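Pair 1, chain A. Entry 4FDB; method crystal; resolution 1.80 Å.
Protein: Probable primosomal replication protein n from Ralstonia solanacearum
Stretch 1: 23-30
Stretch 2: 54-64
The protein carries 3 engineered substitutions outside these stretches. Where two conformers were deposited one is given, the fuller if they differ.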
# COMPACT_ATOMS: atom_id res chain seq x y z
N GLY A 23 18.31 5.88 -18.66
CA GLY A 23 18.58 4.55 -19.16
C GLY A 23 18.26 3.47 -18.14
O GLY A 23 18.66 2.32 -18.28
N VAL A 24 17.52 3.84 -17.10
CA VAL A 24 17.10 2.87 -16.11
C VAL A 24 15.86 2.12 -16.61
O VAL A 24 14.85 2.74 -16.93
CB VAL A 24 16.79 3.53 -14.76
CG1 VAL A 24 16.32 2.50 -13.76
CG2 VAL A 24 18.03 4.26 -14.24
N PRO A 25 15.93 0.78 -16.67
CA PRO A 25 14.76 0.05 -17.15
C PRO A 25 13.64 -0.01 -16.12
O PRO A 25 13.90 -0.14 -14.93
CB PRO A 25 15.30 -1.36 -17.40
CG PRO A 25 16.48 -1.50 -16.52
CD PRO A 25 17.06 -0.11 -16.34
N ILE A 26 12.40 0.05 -16.61
CA ILE A 26 11.22 -0.08 -15.77
C ILE A 26 10.29 -1.09 -16.39
O ILE A 26 10.02 -1.02 -17.59
CB ILE A 26 10.42 1.23 -15.78
CG1 ILE A 26 11.31 2.41 -15.39
CG2 ILE A 26 9.19 1.09 -14.89
CD1 ILE A 26 11.69 2.42 -13.95
N VAL A 27 9.79 -2.01 -15.58
CA VAL A 27 8.71 -2.90 -16.01
C VAL A 27 7.49 -2.63 -15.14
O VAL A 27 7.52 -2.85 -13.93
CB VAL A 27 9.11 -4.40 -15.95
CG1 VAL A 27 7.89 -5.30 -16.13
CG2 VAL A 27 10.16 -4.70 -17.02
N ASN A 28 6.43 -2.11 -15.76
CA ASN A 28 5.14 -1.95 -15.10
C ASN A 28 4.38 -3.26 -15.12
O ASN A 28 4.41 -3.98 -16.11
CB ASN A 28 4.33 -0.88 -15.81
CG ASN A 28 4.84 0.51 -15.53
OD1 ASN A 28 5.69 1.02 -16.25
ND2 ASN A 28 4.32 1.13 -14.48
N CYS A 29 3.68 -3.56 -14.04
CA CYS A 29 2.90 -4.78 -14.02
C CYS A 29 1.65 -4.61 -13.18
O CYS A 29 1.44 -3.57 -12.55
CB CYS A 29 3.74 -5.95 -13.53
SG CYS A 29 4.40 -5.76 -11.88
N LEU A 30 0.79 -5.62 -13.22
CA LEU A 30 -0.42 -5.64 -12.42
C LEU A 30 -0.33 -6.89 -11.56
O LEU A 30 -0.06 -8.00 -12.07
CB LEU A 30 -1.65 -5.75 -13.33
CG LEU A 30 -3.03 -5.75 -12.67
CD1 LEU A 30 -3.29 -4.41 -11.98
CD2 LEU A 30 -4.10 -6.04 -13.69
N GLY A 54 8.91 -2.51 -11.30
CA GLY A 54 10.26 -2.78 -10.86
C GLY A 54 11.20 -1.94 -11.70
O GLY A 54 10.99 -1.80 -12.90
N ALA A 55 12.22 -1.38 -11.06
CA ALA A 55 13.20 -0.56 -11.76
C ALA A 55 14.58 -1.16 -11.60
O ALA A 55 14.87 -1.81 -10.60
CB ALA A 55 13.21 0.86 -11.20
N GLY A 56 15.45 -0.92 -12.58
CA GLY A 56 16.82 -1.39 -12.50
C GLY A 56 16.84 -2.91 -12.55
O GLY A 56 16.15 -3.51 -13.37
N LYS A 57 17.63 -3.53 -11.68
CA LYS A 57 17.70 -4.99 -11.68
C LYS A 57 16.32 -5.61 -11.47
O LYS A 57 16.02 -6.67 -12.01
CB LYS A 57 18.68 -5.49 -10.63
CG LYS A 57 18.85 -7.01 -10.65
CD LYS A 57 20.08 -7.47 -9.91
CE LYS A 57 20.10 -8.99 -9.80
NZ LYS A 57 19.76 -9.66 -11.09
N MSE A 58 15.46 -4.93 -10.73
CA MSE A 58 14.12 -5.46 -10.49
C MSE A 58 13.28 -5.49 -11.77
O MSE A 58 12.41 -6.35 -11.93
CB MSE A 58 13.42 -4.65 -9.39
CG MSE A 58 12.26 -5.36 -8.74
SE MSE A 58 12.86 -7.01 -7.85
CE MSE A 58 14.43 -6.30 -6.95
N ALA A 59 13.56 -4.59 -12.70
CA ALA A 59 12.90 -4.62 -14.00
C ALA A 59 13.32 -5.90 -14.73
O ALA A 59 12.48 -6.63 -15.28
CB ALA A 59 13.28 -3.39 -14.84
N SER A 60 14.62 -6.17 -14.73
CA SER A 60 15.15 -7.37 -15.38
C SER A 60 14.53 -8.63 -14.78
O SER A 60 14.20 -9.58 -15.50
CB SER A 60 16.66 -7.42 -15.22
OG SER A 60 17.28 -6.32 -15.87
N VAL A 61 14.39 -8.64 -13.46
CA VAL A 61 13.81 -9.78 -12.77
C VAL A 61 12.36 -10.00 -13.19
O VAL A 61 11.97 -11.12 -13.51
CB VAL A 61 13.90 -9.63 -11.24
CG1 VAL A 61 13.05 -10.71 -10.55
CG2 VAL A 61 15.35 -9.68 -10.78
N LEU A 62 11.57 -8.93 -13.19
CA LEU A 62 10.15 -9.04 -13.54
C LEU A 62 9.98 -9.44 -14.99
O LEU A 62 9.05 -10.18 -15.33
CB LEU A 62 9.43 -7.71 -13.31
CG LEU A 62 9.06 -7.35 -11.88
CD1 LEU A 62 8.53 -5.92 -11.85
CD2 LEU A 62 8.03 -8.33 -11.34
N ASP A 63 10.90 -8.98 -15.84
CA ASP A 63 10.82 -9.23 -17.27
C ASP A 63 10.94 -10.71 -17.63
O ASP A 63 10.63 -11.11 -18.76
CB ASP A 63 11.89 -8.42 -18.00
CG ASP A 63 11.62 -8.29 -19.49
OD1 ASP A 63 10.48 -7.91 -19.87
OD2 ASP A 63 12.53 -8.56 -20.29
N ARG A 64 11.41 -11.53 -16.69
CA ARG A 64 11.59 -12.96 -16.94
C ARG A 64 10.59 -13.83 -16.18
O ARG A 64 10.66 -15.06 -16.24
CB ARG A 64 13.01 -13.40 -16.60
CG ARG A 64 13.37 -13.29 -15.13
CD ARG A 64 14.35 -14.38 -14.70
NE ARG A 64 15.07 -14.02 -13.48
CZ ARG A 64 14.59 -14.13 -12.25
NH1 ARG A 64 13.36 -14.59 -12.06
NH2 ARG A 64 15.33 -13.78 -11.21

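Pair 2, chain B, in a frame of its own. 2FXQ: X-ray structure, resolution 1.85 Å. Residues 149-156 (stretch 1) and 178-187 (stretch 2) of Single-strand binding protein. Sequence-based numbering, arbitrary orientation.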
# COMPACT_ATOMS: atom_id res chain seq x y z
N GLY B 149 -3.15 -3.28 30.98
CA GLY B 149 -2.13 -2.24 30.89
C GLY B 149 -1.49 -2.03 29.52
O GLY B 149 -0.37 -1.57 29.41
N THR B 150 -2.18 -2.40 28.46
CA THR B 150 -1.68 -2.03 27.12
C THR B 150 -2.14 -0.60 26.82
O THR B 150 -3.33 -0.34 26.92
CB THR B 150 -2.35 -2.91 26.08
OG1 THR B 150 -2.18 -4.26 26.47
CG2 THR B 150 -1.68 -2.75 24.66
N ALA B 151 -1.24 0.27 26.36
CA ALA B 151 -1.58 1.62 25.94
C ALA B 151 -2.43 1.60 24.68
O ALA B 151 -2.17 0.83 23.74
CB ALA B 151 -0.33 2.49 25.69
N VAL B 152 -3.44 2.46 24.66
CA VAL B 152 -4.31 2.54 23.48
C VAL B 152 -4.81 3.96 23.39
O VAL B 152 -5.15 4.59 24.41
CB VAL B 152 -5.45 1.48 23.58
CG1 VAL B 152 -6.27 1.64 24.84
CG2 VAL B 152 -6.39 1.49 22.31
N VAL B 153 -4.94 4.46 22.18
CA VAL B 153 -5.45 5.79 21.97
C VAL B 153 -6.44 5.83 20.79
O VAL B 153 -6.25 5.12 19.80
CB VAL B 153 -4.28 6.79 21.72
CG1 VAL B 153 -3.63 6.59 20.36
CG2 VAL B 153 -4.78 8.22 21.89
N ARG B 154 -7.44 6.68 20.87
CA ARG B 154 -8.34 6.90 19.74
C ARG B 154 -8.02 8.28 19.21
O ARG B 154 -7.92 9.26 19.97
CB ARG B 154 -9.80 6.86 20.24
CG ARG B 154 -10.89 7.16 19.17
CD ARG B 154 -12.42 7.07 19.68
NE ARG B 154 -12.54 7.13 21.14
CZ ARG B 154 -12.42 8.25 21.89
NH1 ARG B 154 -12.21 9.43 21.32
NH2 ARG B 154 -12.51 8.17 23.22
N LEU B 155 -7.89 8.41 17.91
CA LEU B 155 -7.51 9.71 17.38
C LEU B 155 -8.63 10.07 16.42
O LEU B 155 -9.06 9.21 15.64
CB LEU B 155 -6.17 9.56 16.59
CG LEU B 155 -4.96 9.06 17.38
CD1 LEU B 155 -3.65 8.75 16.48
CD2 LEU B 155 -4.59 10.05 18.47
N GLY B 156 -9.08 11.32 16.45
CA GLY B 156 -10.05 11.79 15.43
C GLY B 156 -9.33 12.58 14.37
O GLY B 156 -8.56 13.49 14.68
N ALA B 178 -4.67 3.41 17.87
CA ALA B 178 -3.28 3.00 17.85
C ALA B 178 -3.01 2.36 19.19
O ALA B 178 -3.67 2.68 20.18
CB ALA B 178 -2.37 4.20 17.66
N TRP B 179 -2.03 1.46 19.22
CA TRP B 179 -1.74 0.62 20.39
C TRP B 179 -0.30 0.72 20.84
O TRP B 179 0.60 1.04 20.04
CB TRP B 179 -1.99 -0.86 20.06
CG TRP B 179 -3.39 -1.12 19.79
CD1 TRP B 179 -4.05 -0.97 18.58
CD2 TRP B 179 -4.37 -1.57 20.73
NE1 TRP B 179 -5.38 -1.30 18.73
CE2 TRP B 179 -5.61 -1.66 20.04
CE3 TRP B 179 -4.34 -1.92 22.08
CZ2 TRP B 179 -6.79 -2.09 20.66
CZ3 TRP B 179 -5.52 -2.34 22.70
CH2 TRP B 179 -6.72 -2.42 21.98
N ARG B 180 -0.05 0.36 22.11
CA ARG B 180 1.34 0.18 22.62
C ARG B 180 2.22 1.40 22.39
O ARG B 180 1.80 2.50 22.67
CB ARG B 180 1.96 -1.07 21.97
CG ARG B 180 1.18 -2.34 22.33
CD ARG B 180 1.79 -3.64 21.80
NE ARG B 180 1.10 -4.79 22.38
CZ ARG B 180 0.35 -5.66 21.72
NH1 ARG B 180 0.18 -5.54 20.41
NH2 ARG B 180 -0.22 -6.66 22.37
N GLU B 181 3.43 1.21 21.85
CA GLU B 181 4.35 2.35 21.65
C GLU B 181 3.78 3.46 20.75
O GLU B 181 4.07 4.63 20.95
CB GLU B 181 5.66 1.83 21.02
CG GLU B 181 6.79 2.82 20.84
CD GLU B 181 8.10 2.12 20.44
OE1 GLU B 181 8.79 2.61 19.51
OE2 GLU B 181 8.43 1.07 21.07
N LEU B 182 3.02 3.11 19.71
CA LEU B 182 2.47 4.14 18.85
C LEU B 182 1.40 4.94 19.57
O LEU B 182 1.27 6.13 19.32
CB LEU B 182 1.82 3.46 17.61
CG LEU B 182 2.69 3.12 16.40
CD1 LEU B 182 1.64 2.63 15.34
CD2 LEU B 182 3.39 4.42 15.93
N ALA B 183 0.64 4.29 20.47
CA ALA B 183 -0.35 5.04 21.32
C ALA B 183 0.41 6.02 22.24
O ALA B 183 0.02 7.20 22.39
CB ALA B 183 -1.20 4.09 22.15
N GLU B 184 1.50 5.56 22.83
CA GLU B 184 2.27 6.44 23.75
C GLU B 184 2.85 7.61 23.01
O GLU B 184 2.82 8.73 23.49
CB GLU B 184 3.40 5.68 24.40
CG GLU B 184 3.21 5.59 25.90
CD GLU B 184 3.24 4.17 26.31
OE1 GLU B 184 2.75 3.86 27.41
OE2 GLU B 184 3.75 3.38 25.49
N TRP B 185 3.40 7.34 21.84
CA TRP B 185 3.90 8.43 20.99
C TRP B 185 2.77 9.38 20.55
O TRP B 185 2.92 10.60 20.60
CB TRP B 185 4.57 7.82 19.75
CG TRP B 185 5.06 8.84 18.79
CD1 TRP B 185 6.31 9.46 18.78
CD2 TRP B 185 4.32 9.39 17.68
NE1 TRP B 185 6.36 10.34 17.73
CE2 TRP B 185 5.17 10.32 17.04
CE3 TRP B 185 3.04 9.17 17.16
CZ2 TRP B 185 4.76 11.05 15.92
CZ3 TRP B 185 2.62 9.90 16.11
CH2 TRP B 185 3.50 10.82 15.45
N ALA B 186 1.63 8.82 20.11
CA ALA B 186 0.50 9.64 19.62
C ALA B 186 -0.07 10.54 20.72
O ALA B 186 -0.64 11.62 20.45
CB ALA B 186 -0.60 8.73 19.03
N SER B 187 0.13 10.12 21.96
CA SER B 187 -0.34 10.94 23.09
C SER B 187 0.32 12.35 23.16
O SER B 187 -0.21 13.23 23.83
CB SER B 187 -0.17 10.20 24.43
OG SER B 187 1.18 10.28 24.89

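The sharpest difference lies where the second strand meets the first beneath the helix. In pair 1 this position is G54(A), and an ideal CB built there would come within 2.8 Å of L62(A) CD1, a clash; in pair 2 the matching residue is A178(B), and the residue matching L62(A) is A186(B). Bulk has thus changed places: pair 1 combines a glycine on the strand with a leucine on the helix, pair 2 an alanine with an alanine. The space is also filled from the first strand. C29(A) SG lies 4.1 Å from L62(A) CD1, whereas the longer L155(B) places its CD1 4.0 Å from A186(B) CB.

These substitutions sit on nearly the same backbone. Fourteen central residues superpose with an RMSD of 0.5 Å, and strand and helix axes approach to 6.7 Å at 47° in pair 1 and to 6.4 Å at 55° in pair 2. In both, two antiparallel bridges precede the helix: I26(A) with A55(A) matches V152(B) with W179(B), and V27(A) with G54(A) matches V153(B) with A178(B). Three backbone hydrogen bonds recur. V27(A) N to G54(A) O is 2.9 Å and G54(A) N to V27(A) O 3.0 Å; V153(B) N to A178(B) O and A178(B) N to V153(B) O are both 3.0 Å. The third holds the turn into the helix: G56(A) N to P25(A) O, 2.9 Å, and R180(B) N to A151(B) O, 2.7 Å. Positive phi is kept at this turn, 67° at G56(A) and 55° at R180(B), although only pair 1 has glycine there.

The central valine is shared but rotated. V27(A) has chi1 in t, with CG2 4.0 Å from A59(A) CB and CG1 4.0 Å from L62(A) CB. V153(B) adopts p, and its CG1 lies 3.8 Å from A178(B) CB and 3.9 Å from both A183(B) CB and A186(B) CB, so one methyl group reaches three alanines.

On the sheet face bearing I26(A) and A55(A), the isoleucine extends CD1 to 3.5 Å from A55(A) CB. Pair 2 reverses the sizes: the smaller V152(B) meets W179(B), with CG2 3.7 Å from the centroid of the six-membered ring and 1° off its normal, a CH-pi contact. T150(B) CG2 approaches the ring edge, 3.8 Å from W179(B) CE3. The larger aromatic surface accompanies a larger buried area, 510 Å² against 414 Å² in pair 1.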